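Local coordinates for protein pullulanase (Klebsiella oxytoca, PDB 2YOC) that hydrolyses alpha-1,6-glucosidic linkages in pullulan and in branched alpha-glucans and is a substrate of a type 2 secretion system, at residues L464-F476 / W545-Y559. Sequence-based numbering, arbitrary orientation.
Sequences LLPVFDLATVNEF and WGYDPFHYTVPEGSY. With CA (calcium ion), chain K.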
loop_
_atom_site.group_PDB
_atom_site.type_symbol
_atom_site.label_atom_id
_atom_site.label_comp_id
_atom_site.label_asym_id
_atom_site.label_seq_id
_atom_site.Cartn_x
_atom_site.Cartn_y
_atom_site.Cartn_z
ATOM N N LEU B 464 0.704 42.520 -2.186
ATOM C CA LEU B 464 -0.405 43.440 -2.101
ATOM C C LEU B 464 -1.647 42.815 -2.650
ATOM O O LEU B 464 -1.707 42.555 -3.844
ATOM C CB LEU B 464 -0.100 44.765 -2.833
ATOM C CG LEU B 464 1.061 45.611 -2.331
ATOM C CD1 LEU B 464 1.425 46.622 -3.329
ATOM C CD2 LEU B 464 0.748 46.294 -1.014
ATOM N N LEU B 465 -2.674 42.629 -1.775
ATOM C CA LEU B 465 -4.048 42.199 -2.098
ATOM C C LEU B 465 -4.583 43.243 -3.126
ATOM O O LEU B 465 -4.113 44.396 -3.071
ATOM C CB LEU B 465 -4.893 42.222 -0.819
ATOM C CG LEU B 465 -5.501 40.891 -0.399
ATOM C CD1 LEU B 465 -4.468 39.998 0.224
ATOM C CD2 LEU B 465 -6.625 41.098 0.597
ATOM N N PRO B 466 -5.451 42.857 -4.111
ATOM C CA PRO B 466 -5.835 43.779 -5.203
ATOM C C PRO B 466 -5.606 45.292 -5.133
ATOM O O PRO B 466 -6.234 45.991 -4.332
ATOM C CB PRO B 466 -7.265 43.362 -5.527
ATOM C CG PRO B 466 -7.321 41.898 -5.151
ATOM C CD PRO B 466 -6.085 41.545 -4.333
ATOM N N VAL B 467 -4.655 45.770 -5.957
ATOM C CA VAL B 467 -4.274 47.179 -6.145
ATOM C C VAL B 467 -4.415 47.615 -7.603
ATOM O O VAL B 467 -4.020 48.723 -7.964
ATOM C CB VAL B 467 -2.929 47.626 -5.520
ATOM C CG1 VAL B 467 -3.004 47.650 -4.003
ATOM C CG2 VAL B 467 -1.750 46.788 -6.007
ATOM N N PHE B 468 -4.979 46.740 -8.448
ATOM C CA PHE B 468 -5.342 47.085 -9.818
ATOM C C PHE B 468 -6.751 47.762 -9.728
ATOM O O PHE B 468 -7.304 47.904 -8.631
ATOM C CB PHE B 468 -5.366 45.834 -10.721
ATOM C CG PHE B 468 -6.217 44.704 -10.202
ATOM C CD1 PHE B 468 -7.583 44.683 -10.427
ATOM C CD2 PHE B 468 -5.650 43.657 -9.482
ATOM C CE1 PHE B 468 -8.377 43.647 -9.917
ATOM C CE2 PHE B 468 -6.441 42.619 -8.974
ATOM C CZ PHE B 468 -7.797 42.615 -9.202
ATOM N N ASP B 469 -7.358 48.129 -10.851
ATOM C CA ASP B 469 -8.668 48.758 -10.744
ATOM C C ASP B 469 -9.853 47.833 -10.376
ATOM O O ASP B 469 -10.410 47.142 -11.237
ATOM C CB ASP B 469 -8.957 49.719 -11.907
ATOM C CG ASP B 469 -10.340 50.330 -11.847
ATOM O OD1 ASP B 469 -10.754 50.762 -10.737
ATOM O OD2 ASP B 469 -11.012 50.379 -12.904
ATOM N N LEU B 470 -10.231 47.842 -9.074
ATOM C CA LEU B 470 -11.367 47.053 -8.587
ATOM C C LEU B 470 -12.630 47.792 -8.848
ATOM O O LEU B 470 -12.615 49.013 -8.997
ATOM C CB LEU B 470 -11.276 46.605 -7.117
ATOM C CG LEU B 470 -10.525 47.502 -6.151
ATOM C CD1 LEU B 470 -11.275 47.668 -4.854
ATOM C CD2 LEU B 470 -9.127 46.975 -5.898
ATOM N N ALA B 471 -13.716 47.048 -8.960
ATOM C CA ALA B 471 -15.041 47.554 -9.258
ATOM C C ALA B 471 -15.877 47.847 -8.008
ATOM O O ALA B 471 -16.678 48.784 -8.009
ATOM C CB ALA B 471 -15.765 46.542 -10.142
ATOM N N THR B 472 -15.662 47.056 -6.946
ATOM C CA THR B 472 -16.418 46.985 -5.687
ATOM C C THR B 472 -16.254 48.072 -4.594
ATOM O O THR B 472 -16.645 47.841 -3.438
ATOM C CB THR B 472 -16.385 45.551 -5.165
ATOM O OG1 THR B 472 -15.033 45.064 -5.199
ATOM C CG2 THR B 472 -17.284 44.639 -5.977
ATOM N N VAL B 473 -15.734 49.252 -4.945
ATOM C CA VAL B 473 -15.671 50.380 -4.011
ATOM C C VAL B 473 -15.968 51.634 -4.831
ATOM O O VAL B 473 -15.321 51.857 -5.862
ATOM C CB VAL B 473 -14.363 50.498 -3.177
ATOM C CG1 VAL B 473 -14.275 51.834 -2.442
ATOM C CG2 VAL B 473 -14.218 49.351 -2.188
ATOM N N ASN B 474 -16.962 52.439 -4.394
ATOM C CA ASN B 474 -17.297 53.675 -5.077
ATOM C C ASN B 474 -16.171 54.663 -4.818
ATOM O O ASN B 474 -15.843 54.945 -3.654
ATOM C CB ASN B 474 -18.631 54.221 -4.594
ATOM C CG ASN B 474 -19.240 55.251 -5.524
ATOM O OD1 ASN B 474 -18.606 56.219 -5.936
ATOM N ND2 ASN B 474 -20.499 55.077 -5.858
ATOM N N GLU B 475 -15.539 55.138 -5.912
ATOM C CA GLU B 475 -14.399 56.067 -5.868
ATOM C C GLU B 475 -14.821 57.498 -5.605
ATOM O O GLU B 475 -13.969 58.350 -5.348
ATOM C CB GLU B 475 -13.498 55.951 -7.117
ATOM C CG GLU B 475 -13.012 54.541 -7.399
ATOM C CD GLU B 475 -11.806 54.412 -8.297
ATOM O OE1 GLU B 475 -11.769 55.024 -9.388
ATOM O OE2 GLU B 475 -10.932 53.596 -7.943
ATOM N N PHE B 476 -16.134 57.759 -5.636
ATOM C CA PHE B 476 -16.698 59.066 -5.294
ATOM C C PHE B 476 -16.796 59.093 -3.774
ATOM O O PHE B 476 -17.455 58.222 -3.186
ATOM C CB PHE B 476 -18.077 59.270 -5.950
ATOM C CG PHE B 476 -18.011 59.395 -7.456
ATOM C CD1 PHE B 476 -17.543 60.561 -8.054
ATOM C CD2 PHE B 476 -18.407 58.343 -8.278
ATOM C CE1 PHE B 476 -17.484 60.677 -9.450
ATOM C CE2 PHE B 476 -18.357 58.466 -9.676
ATOM C CZ PHE B 476 -17.892 59.629 -10.251
ATOM N N TRP B 545 -11.555 43.411 -0.498
ATOM C CA TRP B 545 -10.254 42.837 -0.830
ATOM C C TRP B 545 -9.888 43.312 -2.248
ATOM O O TRP B 545 -8.777 43.816 -2.465
ATOM C CB TRP B 545 -10.335 41.323 -0.786
ATOM C CG TRP B 545 -10.380 40.726 0.587
ATOM C CD1 TRP B 545 -10.099 41.342 1.775
ATOM C CD2 TRP B 545 -10.629 39.348 0.899
ATOM N NE1 TRP B 545 -10.214 40.444 2.817
ATOM C CE2 TRP B 545 -10.531 39.210 2.305
ATOM C CE3 TRP B 545 -10.973 38.222 0.127
ATOM C CZ2 TRP B 545 -10.754 37.986 2.952
ATOM C CZ3 TRP B 545 -11.225 37.018 0.773
ATOM C CH2 TRP B 545 -11.097 36.902 2.165
ATOM N N GLY B 546 -10.875 43.231 -3.155
ATOM C CA GLY B 546 -10.795 43.744 -4.516
ATOM C C GLY B 546 -10.695 42.727 -5.621
ATOM O O GLY B 546 -10.307 43.089 -6.731
ATOM N N TYR B 547 -11.054 41.459 -5.356
ATOM C CA TYR B 547 -10.992 40.376 -6.351
ATOM C C TYR B 547 -12.195 40.473 -7.333
ATOM O O TYR B 547 -12.949 39.508 -7.548
ATOM C CB TYR B 547 -10.894 39.017 -5.630
ATOM C CG TYR B 547 -9.620 38.832 -4.815
ATOM C CD1 TYR B 547 -8.481 38.282 -5.386
ATOM C CD2 TYR B 547 -9.573 39.161 -3.458
ATOM C CE1 TYR B 547 -7.318 38.088 -4.640
ATOM C CE2 TYR B 547 -8.408 38.975 -2.702
ATOM C CZ TYR B 547 -7.287 38.431 -3.297
ATOM O OH TYR B 547 -6.130 38.278 -2.580
ATOM N N ASP B 548 -12.372 41.688 -7.912
ATOM C CA ASP B 548 -13.459 42.117 -8.806
ATOM C C ASP B 548 -12.854 43.067 -9.851
ATOM O O ASP B 548 -12.954 44.298 -9.729
ATOM C CB ASP B 548 -14.546 42.833 -7.976
ATOM C CG ASP B 548 -14.928 42.086 -6.700
ATOM O OD1 ASP B 548 -15.624 41.044 -6.810
ATOM O OD2 ASP B 548 -14.450 42.491 -5.596
ATOM N N PRO B 549 -12.162 42.512 -10.870
ATOM C CA PRO B 549 -11.489 43.387 -11.858
ATOM C C PRO B 549 -12.389 44.226 -12.739
ATOM O O PRO B 549 -13.290 43.691 -13.395
ATOM C CB PRO B 549 -10.667 42.415 -12.712
ATOM C CG PRO B 549 -10.658 41.114 -11.969
ATOM C CD PRO B 549 -11.905 41.081 -11.150
ATOM N N PHE B 550 -12.127 45.541 -12.770
ATOM C CA PHE B 550 -12.809 46.510 -13.653
ATOM C C PHE B 550 -11.842 46.750 -14.847
ATOM O O PHE B 550 -12.189 46.451 -16.005
ATOM C CB PHE B 550 -13.102 47.818 -12.898
ATOM C CG PHE B 550 -14.215 48.682 -13.432
ATOM C CD1 PHE B 550 -14.775 48.443 -14.691
ATOM C CD2 PHE B 550 -14.699 49.747 -12.693
ATOM C CE1 PHE B 550 -15.799 49.262 -15.192
ATOM C CE2 PHE B 550 -15.728 50.552 -13.195
ATOM C CZ PHE B 550 -16.277 50.296 -14.435
ATOM N N HIS B 551 -10.600 47.214 -14.536
ATOM C CA HIS B 551 -9.516 47.423 -15.500
ATOM C C HIS B 551 -8.250 46.767 -14.932
ATOM O O HIS B 551 -7.866 47.025 -13.785
ATOM C CB HIS B 551 -9.311 48.915 -15.801
ATOM C CG HIS B 551 -10.507 49.579 -16.438
ATOM N ND1 HIS B 551 -11.562 50.037 -15.680
ATOM C CD2 HIS B 551 -10.770 49.848 -17.739
ATOM C CE1 HIS B 551 -12.423 50.568 -16.536
ATOM N NE2 HIS B 551 -11.991 50.478 -17.781
ATOM N N TYR B 552 -7.646 45.869 -15.702
ATOM C CA TYR B 552 -6.484 45.128 -15.247
ATOM C C TYR B 552 -5.195 45.905 -15.114
ATOM O O TYR B 552 -4.302 45.475 -14.367
ATOM C CB TYR B 552 -6.231 43.979 -16.203
ATOM C CG TYR B 552 -7.325 42.947 -16.222
ATOM C CD1 TYR B 552 -7.533 42.103 -15.134
ATOM C CD2 TYR B 552 -8.127 42.774 -17.345
ATOM C CE1 TYR B 552 -8.513 41.109 -15.163
ATOM C CE2 TYR B 552 -9.103 41.776 -17.390
ATOM C CZ TYR B 552 -9.296 40.952 -16.288
ATOM O OH TYR B 552 -10.238 39.960 -16.309
ATOM N N THR B 553 -5.041 46.980 -15.903
ATOM C CA THR B 553 -3.764 47.685 -15.994
ATOM C C THR B 553 -3.757 49.144 -15.495
ATOM O O THR B 553 -3.011 50.006 -15.988
ATOM C CB THR B 553 -3.133 47.395 -17.374
ATOM O OG1 THR B 553 -3.663 46.168 -17.908
ATOM C CG2 THR B 553 -1.649 47.293 -17.298
ATOM N N VAL B 554 -4.594 49.416 -14.511
ATOM C CA VAL B 554 -4.653 50.730 -13.877
ATOM C C VAL B 554 -4.678 50.478 -12.378
ATOM O O VAL B 554 -5.392 49.565 -11.930
ATOM C CB VAL B 554 -5.877 51.599 -14.278
ATOM C CG1 VAL B 554 -5.719 53.029 -13.781
ATOM C CG2 VAL B 554 -6.122 51.594 -15.773
ATOM N N PRO B 555 -3.977 51.288 -11.563
ATOM C CA PRO B 555 -4.093 51.121 -10.107
ATOM C C PRO B 555 -5.503 51.462 -9.640
ATOM O O PRO B 555 -6.209 52.210 -10.326
ATOM C CB PRO B 555 -3.142 52.181 -9.549
ATOM C CG PRO B 555 -2.243 52.535 -10.675
ATOM C CD PRO B 555 -3.056 52.379 -11.909
ATOM N N GLU B 556 -5.904 50.947 -8.462
ATOM C CA GLU B 556 -7.180 51.302 -7.853
ATOM C C GLU B 556 -7.135 52.811 -7.430
ATOM O O GLU B 556 -6.127 53.281 -6.896
ATOM C CB GLU B 556 -7.466 50.391 -6.649
ATOM C CG GLU B 556 -8.652 50.810 -5.780
ATOM C CD GLU B 556 -10.014 50.968 -6.436
ATOM O OE1 GLU B 556 -10.213 50.570 -7.611
ATOM O OE2 GLU B 556 -10.916 51.449 -5.721
ATOM N N GLY B 557 -8.209 53.543 -7.691
ATOM C CA GLY B 557 -8.272 54.965 -7.366
ATOM C C GLY B 557 -8.672 55.310 -5.950
ATOM O O GLY B 557 -8.364 56.407 -5.488
ATOM N N SER B 558 -9.380 54.400 -5.254
ATOM C CA SER B 558 -9.835 54.667 -3.884
ATOM C C SER B 558 -8.684 54.645 -2.888
ATOM O O SER B 558 -8.800 55.258 -1.835
ATOM C CB SER B 558 -10.949 53.718 -3.462
ATOM O OG SER B 558 -10.489 52.377 -3.433
ATOM N N TYR B 559 -7.566 53.981 -3.233
ATOM C CA TYR B 559 -6.369 53.930 -2.401
ATOM C C TYR B 559 -5.486 55.178 -2.656
ATOM O O TYR B 559 -4.432 55.345 -2.013
ATOM C CB TYR B 559 -5.590 52.611 -2.621
ATOM C CG TYR B 559 -6.349 51.331 -2.322
ATOM C CD1 TYR B 559 -7.173 51.227 -1.204
ATOM C CD2 TYR B 559 -6.170 50.196 -3.101
ATOM C CE1 TYR B 559 -7.857 50.044 -0.911
ATOM C CE2 TYR B 559 -6.829 49.001 -2.806
ATOM C CZ TYR B 559 -7.687 48.934 -1.717
ATOM O OH TYR B 559 -8.340 47.764 -1.422
HETATM CA CA CA K . -12.170 51.376 -9.027
#
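P466 sets CG over the middle of one face of the Y547 ring, 3.6 Å from the centroid and only 4° off the normal, the two side chains crossing at about a right angle: a CH-pi contact just beyond strand 461-464 of the (beta/alpha)8 barrel. Next to it L465 sends CD2 over the five-membered ring of W545, 4.0 Å from its centroid. The carbonyl O of P466 meets the edge of the Y559 ring, in its plane. F468 turns its own ring edge to P549, its CE1 near the CA of that proline.

Outward, the short strand 468-470 pairs antiparallel with P549, H551 and P555, and a one-residue shift in register between D469 and L470 marks a beta bulge. F550 N reaches D469 O almost head-on (C=O...N 167°), and A471 N bonds D548 O.

The polar edge is a calcium site. D469, with CG anti to its backbone N, gives OD1 to the calcium at 2.3 Å; its other oxygen, OD2, accepts from H551 ND1 at 2.9 Å and also bonds S376 OG; with OD1 on the metal, these bonds probably hold the carboxylate's rotation. L470 O and E475 OE2 are further ligands. E556 bends at chi2 and brings OE1 to 2.5 Å from the metal, its carboxylate within 11° of the D469 plane. With three ligands from 464-476 and E556 from 545-559, the calcium ties the segments together and probably offsets the repulsion of the three carboxylates. The second oxygen of E556, OE2, accepts a hydrogen bond from S558 OG on its anti lone pair, 2.5 Å away.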